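Local structure of GDSL-esterase (Pseudoalteromonas sp., 3HP4) at residues F143-L154 with P162-E173. The protein hydrolyses esters as a serine esterase of the SGNH (GDSL) hydrolase family from a psychrotrophic bacterium, possibly acting on lysophospholipids. Sequence-based numbering, arbitrary orientation.
Sequences FFMLDIAGKSDL and PNKKAQPLIRDE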
loop_
_atom_site.group_PDB
_atom_site.type_symbol
_atom_site.label_atom_id
_atom_site.label_comp_id
_atom_site.label_asym_id
_atom_site.label_seq_id
_atom_site.Cartn_x
_atom_site.Cartn_y
_atom_site.Cartn_z
ATOM N N PHE A 143 7.448 -4.398 2.165
ATOM C CA PHE A 143 7.447 -3.163 1.292
ATOM C C PHE A 143 8.020 -3.530 -0.073
ATOM O O PHE A 143 9.191 -3.898 -0.183
ATOM C CB PHE A 143 8.299 -2.141 1.961
ATOM C CG PHE A 143 8.240 -0.734 1.353
ATOM C CD1 PHE A 143 7.082 -0.272 0.781
ATOM C CD2 PHE A 143 9.331 0.107 1.446
ATOM C CE1 PHE A 143 7.025 1.043 0.274
ATOM C CE2 PHE A 143 9.236 1.429 0.943
ATOM C CZ PHE A 143 8.077 1.839 0.374
ATOM N N PHE A 144 7.240 -3.341 -1.128
ATOM C CA PHE A 144 7.718 -3.724 -2.456
ATOM C C PHE A 144 8.811 -2.859 -2.991
ATOM O O PHE A 144 9.472 -3.259 -3.951
ATOM C CB PHE A 144 6.547 -3.834 -3.473
ATOM C CG PHE A 144 5.730 -2.568 -3.695
ATOM C CD1 PHE A 144 6.270 -1.463 -4.347
ATOM C CD2 PHE A 144 4.395 -2.542 -3.301
ATOM C CE1 PHE A 144 5.453 -0.339 -4.569
ATOM C CE2 PHE A 144 3.593 -1.405 -3.543
ATOM C CZ PHE A 144 4.140 -0.316 -4.186
ATOM N N MET A 145 9.084 -1.690 -2.388
ATOM C CA MET A 145 10.154 -0.820 -2.870
ATOM C C MET A 145 11.541 -1.236 -2.444
ATOM O O MET A 145 12.516 -0.719 -2.952
ATOM C CB MET A 145 9.916 0.615 -2.433
ATOM C CG MET A 145 8.730 1.255 -3.178
ATOM S SD MET A 145 8.923 1.343 -4.999
ATOM C CE MET A 145 10.385 2.393 -5.196
ATOM N N LEU A 146 11.651 -2.117 -1.444
ATOM C CA LEU A 146 12.985 -2.433 -0.931
ATOM C C LEU A 146 13.968 -2.942 -1.968
ATOM O O LEU A 146 15.133 -2.617 -1.943
ATOM C CB LEU A 146 12.866 -3.451 0.216
ATOM C CG LEU A 146 12.245 -2.851 1.497
ATOM C CD1 LEU A 146 11.822 -4.019 2.462
ATOM C CD2 LEU A 146 13.140 -1.886 2.160
ATOM N N ASP A 147 13.466 -3.762 -2.872
ATOM C CA ASP A 147 14.282 -4.367 -3.925
ATOM C C ASP A 147 14.245 -3.574 -5.211
ATOM O O ASP A 147 14.763 -4.059 -6.246
ATOM C CB ASP A 147 13.777 -5.787 -4.223
ATOM C CG ASP A 147 13.974 -6.725 -3.064
ATOM O OD1 ASP A 147 14.638 -6.338 -2.083
ATOM O OD2 ASP A 147 13.434 -7.850 -3.124
ATOM N N ILE A 148 13.620 -2.389 -5.207
ATOM C CA ILE A 148 13.458 -1.565 -6.399
ATOM C C ILE A 148 14.288 -0.297 -6.256
ATOM O O ILE A 148 15.049 0.073 -7.207
ATOM C CB ILE A 148 11.968 -1.149 -6.558
ATOM C CG1 ILE A 148 11.056 -2.376 -6.726
ATOM C CG2 ILE A 148 11.813 -0.181 -7.761
ATOM C CD1 ILE A 148 11.254 -3.120 -8.011
ATOM N N ALA A 149 14.214 0.373 -5.100
ATOM C CA ALA A 149 14.745 1.746 -4.954
ATOM C C ALA A 149 16.244 1.903 -5.120
ATOM O O ALA A 149 16.680 2.985 -5.517
ATOM C CB ALA A 149 14.309 2.375 -3.642
ATOM N N GLY A 150 17.013 0.832 -4.912
ATOM C CA GLY A 150 18.490 0.884 -5.110
ATOM C C GLY A 150 18.961 0.630 -6.541
ATOM O O GLY A 150 20.166 0.657 -6.801
ATOM N N LYS A 151 18.031 0.384 -7.453
ATOM C CA LYS A 151 18.314 0.107 -8.869
ATOM C C LYS A 151 17.973 1.323 -9.707
ATOM O O LYS A 151 16.799 1.624 -9.943
ATOM C CB LYS A 151 17.544 -1.124 -9.337
ATOM C CG LYS A 151 18.113 -2.466 -8.828
ATOM C CD LYS A 151 17.647 -2.925 -7.533
ATOM C CE LYS A 151 17.839 -4.440 -7.506
ATOM N NZ LYS A 151 17.473 -4.979 -6.205
ATOM N N SER A 152 18.993 2.051 -10.167
ATOM C CA SER A 152 18.682 3.332 -10.794
ATOM C C SER A 152 17.854 3.193 -12.107
ATOM O O SER A 152 17.078 4.086 -12.462
ATOM C CB SER A 152 19.962 4.131 -11.062
ATOM O OG SER A 152 20.685 3.476 -12.068
ATOM N N ASP A 153 18.003 2.062 -12.801
ATOM C CA ASP A 153 17.251 1.814 -14.039
ATOM C C ASP A 153 15.769 1.552 -13.747
ATOM O O ASP A 153 14.988 1.421 -14.676
ATOM C CB ASP A 153 17.838 0.629 -14.833
ATOM C CG ASP A 153 17.813 -0.667 -14.042
ATOM O OD1 ASP A 153 18.392 -0.693 -12.926
ATOM O OD2 ASP A 153 17.218 -1.669 -14.520
ATOM N N LEU A 154 15.372 1.437 -12.467
ATOM C CA LEU A 154 13.982 1.144 -12.097
ATOM C C LEU A 154 13.333 2.381 -11.479
ATOM O O LEU A 154 12.172 2.303 -11.061
ATOM C CB LEU A 154 13.936 0.007 -11.085
ATOM C CG LEU A 154 14.553 -1.288 -11.572
ATOM C CD1 LEU A 154 14.334 -2.305 -10.440
ATOM C CD2 LEU A 154 13.919 -1.749 -12.892
ATOM N N PRO A 162 9.077 4.859 -8.621
ATOM C CA PRO A 162 9.499 3.850 -9.581
ATOM C C PRO A 162 9.034 4.168 -10.989
ATOM O O PRO A 162 8.007 4.844 -11.200
ATOM C CB PRO A 162 8.814 2.557 -9.093
ATOM C CG PRO A 162 7.737 3.031 -8.154
ATOM C CD PRO A 162 8.126 4.332 -7.626
ATOM N N ASN A 163 9.772 3.693 -11.988
ATOM C CA ASN A 163 9.450 3.984 -13.385
ATOM C C ASN A 163 8.691 2.834 -14.039
ATOM O O ASN A 163 8.242 1.909 -13.335
ATOM C CB ASN A 163 10.737 4.339 -14.165
ATOM C CG ASN A 163 11.704 3.160 -14.292
ATOM O OD1 ASN A 163 11.364 2.030 -14.032
ATOM N ND2 ASN A 163 12.949 3.455 -14.683
ATOM N N LYS A 164 8.507 2.895 -15.353
ATOM C CA LYS A 164 7.736 1.871 -16.040
ATOM C C LYS A 164 8.391 0.499 -15.927
ATOM O O LYS A 164 7.710 -0.508 -15.719
ATOM C CB LYS A 164 7.490 2.287 -17.499
ATOM C CG LYS A 164 7.051 1.162 -18.397
ATOM C CD LYS A 164 6.989 1.634 -19.870
ATOM C CE LYS A 164 6.251 0.604 -20.685
ATOM N NZ LYS A 164 6.241 0.939 -22.132
ATOM N N LYS A 165 9.718 0.454 -15.978
ATOM C CA LYS A 165 10.432 -0.816 -15.903
ATOM C C LYS A 165 10.241 -1.496 -14.548
ATOM O O LYS A 165 10.276 -2.727 -14.419
ATOM C CB LYS A 165 11.914 -0.553 -16.174
ATOM C CG LYS A 165 12.727 -1.813 -16.388
ATOM C CD LYS A 165 14.196 -1.510 -16.715
ATOM C CE LYS A 165 15.017 -2.794 -16.697
ATOM N NZ LYS A 165 16.411 -2.536 -17.144
ATOM N N ALA A 166 10.047 -0.699 -13.510
ATOM C CA ALA A 166 9.815 -1.273 -12.175
ATOM C C ALA A 166 8.465 -2.004 -12.059
ATOM O O ALA A 166 8.336 -2.874 -11.196
ATOM C CB ALA A 166 9.862 -0.192 -11.153
ATOM N N GLN A 167 7.492 -1.634 -12.885
ATOM C CA GLN A 167 6.122 -2.108 -12.629
ATOM C C GLN A 167 5.930 -3.626 -12.737
ATOM O O GLN A 167 5.275 -4.188 -11.886
ATOM C CB GLN A 167 5.090 -1.309 -13.436
ATOM C CG GLN A 167 5.245 0.218 -13.279
ATOM C CD GLN A 167 4.964 0.674 -11.899
ATOM O OE1 GLN A 167 3.935 0.299 -11.309
ATOM N NE2 GLN A 167 5.876 1.484 -11.327
ATOM N N PRO A 168 6.498 -4.292 -13.753
ATOM C CA PRO A 168 6.358 -5.774 -13.775
ATOM C C PRO A 168 7.009 -6.441 -12.563
ATOM O O PRO A 168 6.529 -7.461 -12.071
ATOM C CB PRO A 168 7.055 -6.209 -15.082
ATOM C CG PRO A 168 7.064 -4.981 -15.899
ATOM C CD PRO A 168 7.106 -3.778 -15.003
ATOM N N LEU A 169 8.108 -5.846 -12.070
ATOM C CA LEU A 169 8.756 -6.395 -10.893
ATOM C C LEU A 169 7.878 -6.248 -9.659
ATOM O O LEU A 169 7.726 -7.159 -8.857
ATOM C CB LEU A 169 10.138 -5.730 -10.688
ATOM C CG LEU A 169 11.121 -6.053 -11.821
ATOM C CD1 LEU A 169 12.268 -5.065 -11.733
ATOM C CD2 LEU A 169 11.636 -7.474 -11.611
ATOM N N ILE A 170 7.298 -5.071 -9.486
ATOM C CA ILE A 170 6.392 -4.847 -8.362
ATOM C C ILE A 170 5.145 -5.765 -8.507
ATOM O O ILE A 170 4.712 -6.344 -7.509
ATOM C CB ILE A 170 5.957 -3.394 -8.268
ATOM C CG1 ILE A 170 7.191 -2.506 -7.967
ATOM C CG2 ILE A 170 4.898 -3.197 -7.169
ATOM C CD1 ILE A 170 6.906 -1.029 -8.137
ATOM N N ARG A 171 4.618 -5.937 -9.732
ATOM C CA ARG A 171 3.489 -6.830 -9.965
ATOM C C ARG A 171 3.841 -8.190 -9.406
ATOM O O ARG A 171 3.006 -8.793 -8.707
ATOM C CB ARG A 171 3.282 -6.956 -11.466
ATOM C CG ARG A 171 2.290 -8.089 -11.839
ATOM C CD ARG A 171 2.415 -8.480 -13.337
ATOM N NE ARG A 171 3.726 -9.085 -13.562
ATOM C CZ ARG A 171 4.384 -9.056 -14.707
ATOM N NH1 ARG A 171 3.867 -8.451 -15.765
ATOM N NH2 ARG A 171 5.611 -9.566 -14.723
ATOM N N ASP A 172 5.033 -8.698 -9.694
ATOM C CA ASP A 172 5.328 -10.057 -9.264
ATOM C C ASP A 172 5.509 -10.153 -7.750
ATOM O O ASP A 172 5.087 -11.130 -7.104
ATOM C CB ASP A 172 6.513 -10.610 -10.009
ATOM C CG ASP A 172 6.178 -10.848 -11.488
ATOM O OD1 ASP A 172 4.989 -11.020 -11.813
ATOM O OD2 ASP A 172 7.104 -10.863 -12.325
ATOM N N GLU A 173 6.075 -9.123 -7.096
ATOM C CA GLU A 173 6.152 -9.137 -5.636
ATOM C C GLU A 173 4.777 -9.051 -4.990
ATOM O O GLU A 173 4.513 -9.602 -3.924
ATOM C CB GLU A 173 7.028 -7.979 -5.102
ATOM C CG GLU A 173 8.474 -8.087 -5.467
ATOM C CD GLU A 173 9.309 -6.958 -4.897
ATOM O OE1 GLU A 173 9.159 -6.662 -3.662
ATOM O OE2 GLU A 173 10.115 -6.403 -5.717
HETATM O O HOH W 1 10.959 -5.393 -1.881
#
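Residues 143-154 wind alongside the start of helix 166-183, their backbone approaching it at Phe144 and Ile170 and again, more tightly, at Leu154 and Ala166, where the CA atoms are 4.8 Å apart. Asn163 is held at three points. Its backbone N donates to Leu154 O (2.9 Å), its ND2 gives a nearly straight bond (172°) to Asp153 O from above the carbonyl plane, and its OD1 accepts from Ala166 N at 3.1 Å, a capping bond in the turn that leads into the helix. With CG turned between the backbone N and the carbonyl carbon (chi1 66°), the amide can reach both Ala166 N and Asp153 O. Lys165 runs past Leu154 CD2 and places NZ 2.9 Å from Asp153 OD2, on the anti lone pair, in a salt bridge. Residues 143-154 lie in the loop from edge strand 139-141 of the parallel five-stranded sheet to the last helix of this SGNH-hydrolase alpha/beta fold, which 162-173 enters. Along the helix, Ile148 points CG2 at Ala166 CB and CD1 at Leu169 CB, and Leu154 CD1 meets Leu169 CD1. Ile170 CG2 sits over one face of the Phe144 ring in a CH-pi contact, 3.7 Å from the centroid; Trp24 meets the same ring edge-to-face. Met145 SD lies 3.8 Å from Pro162 CG. A water donates to Phe143 O, accepts from Asp147 N and, in one of two Glu173 conformers, donates to OE1.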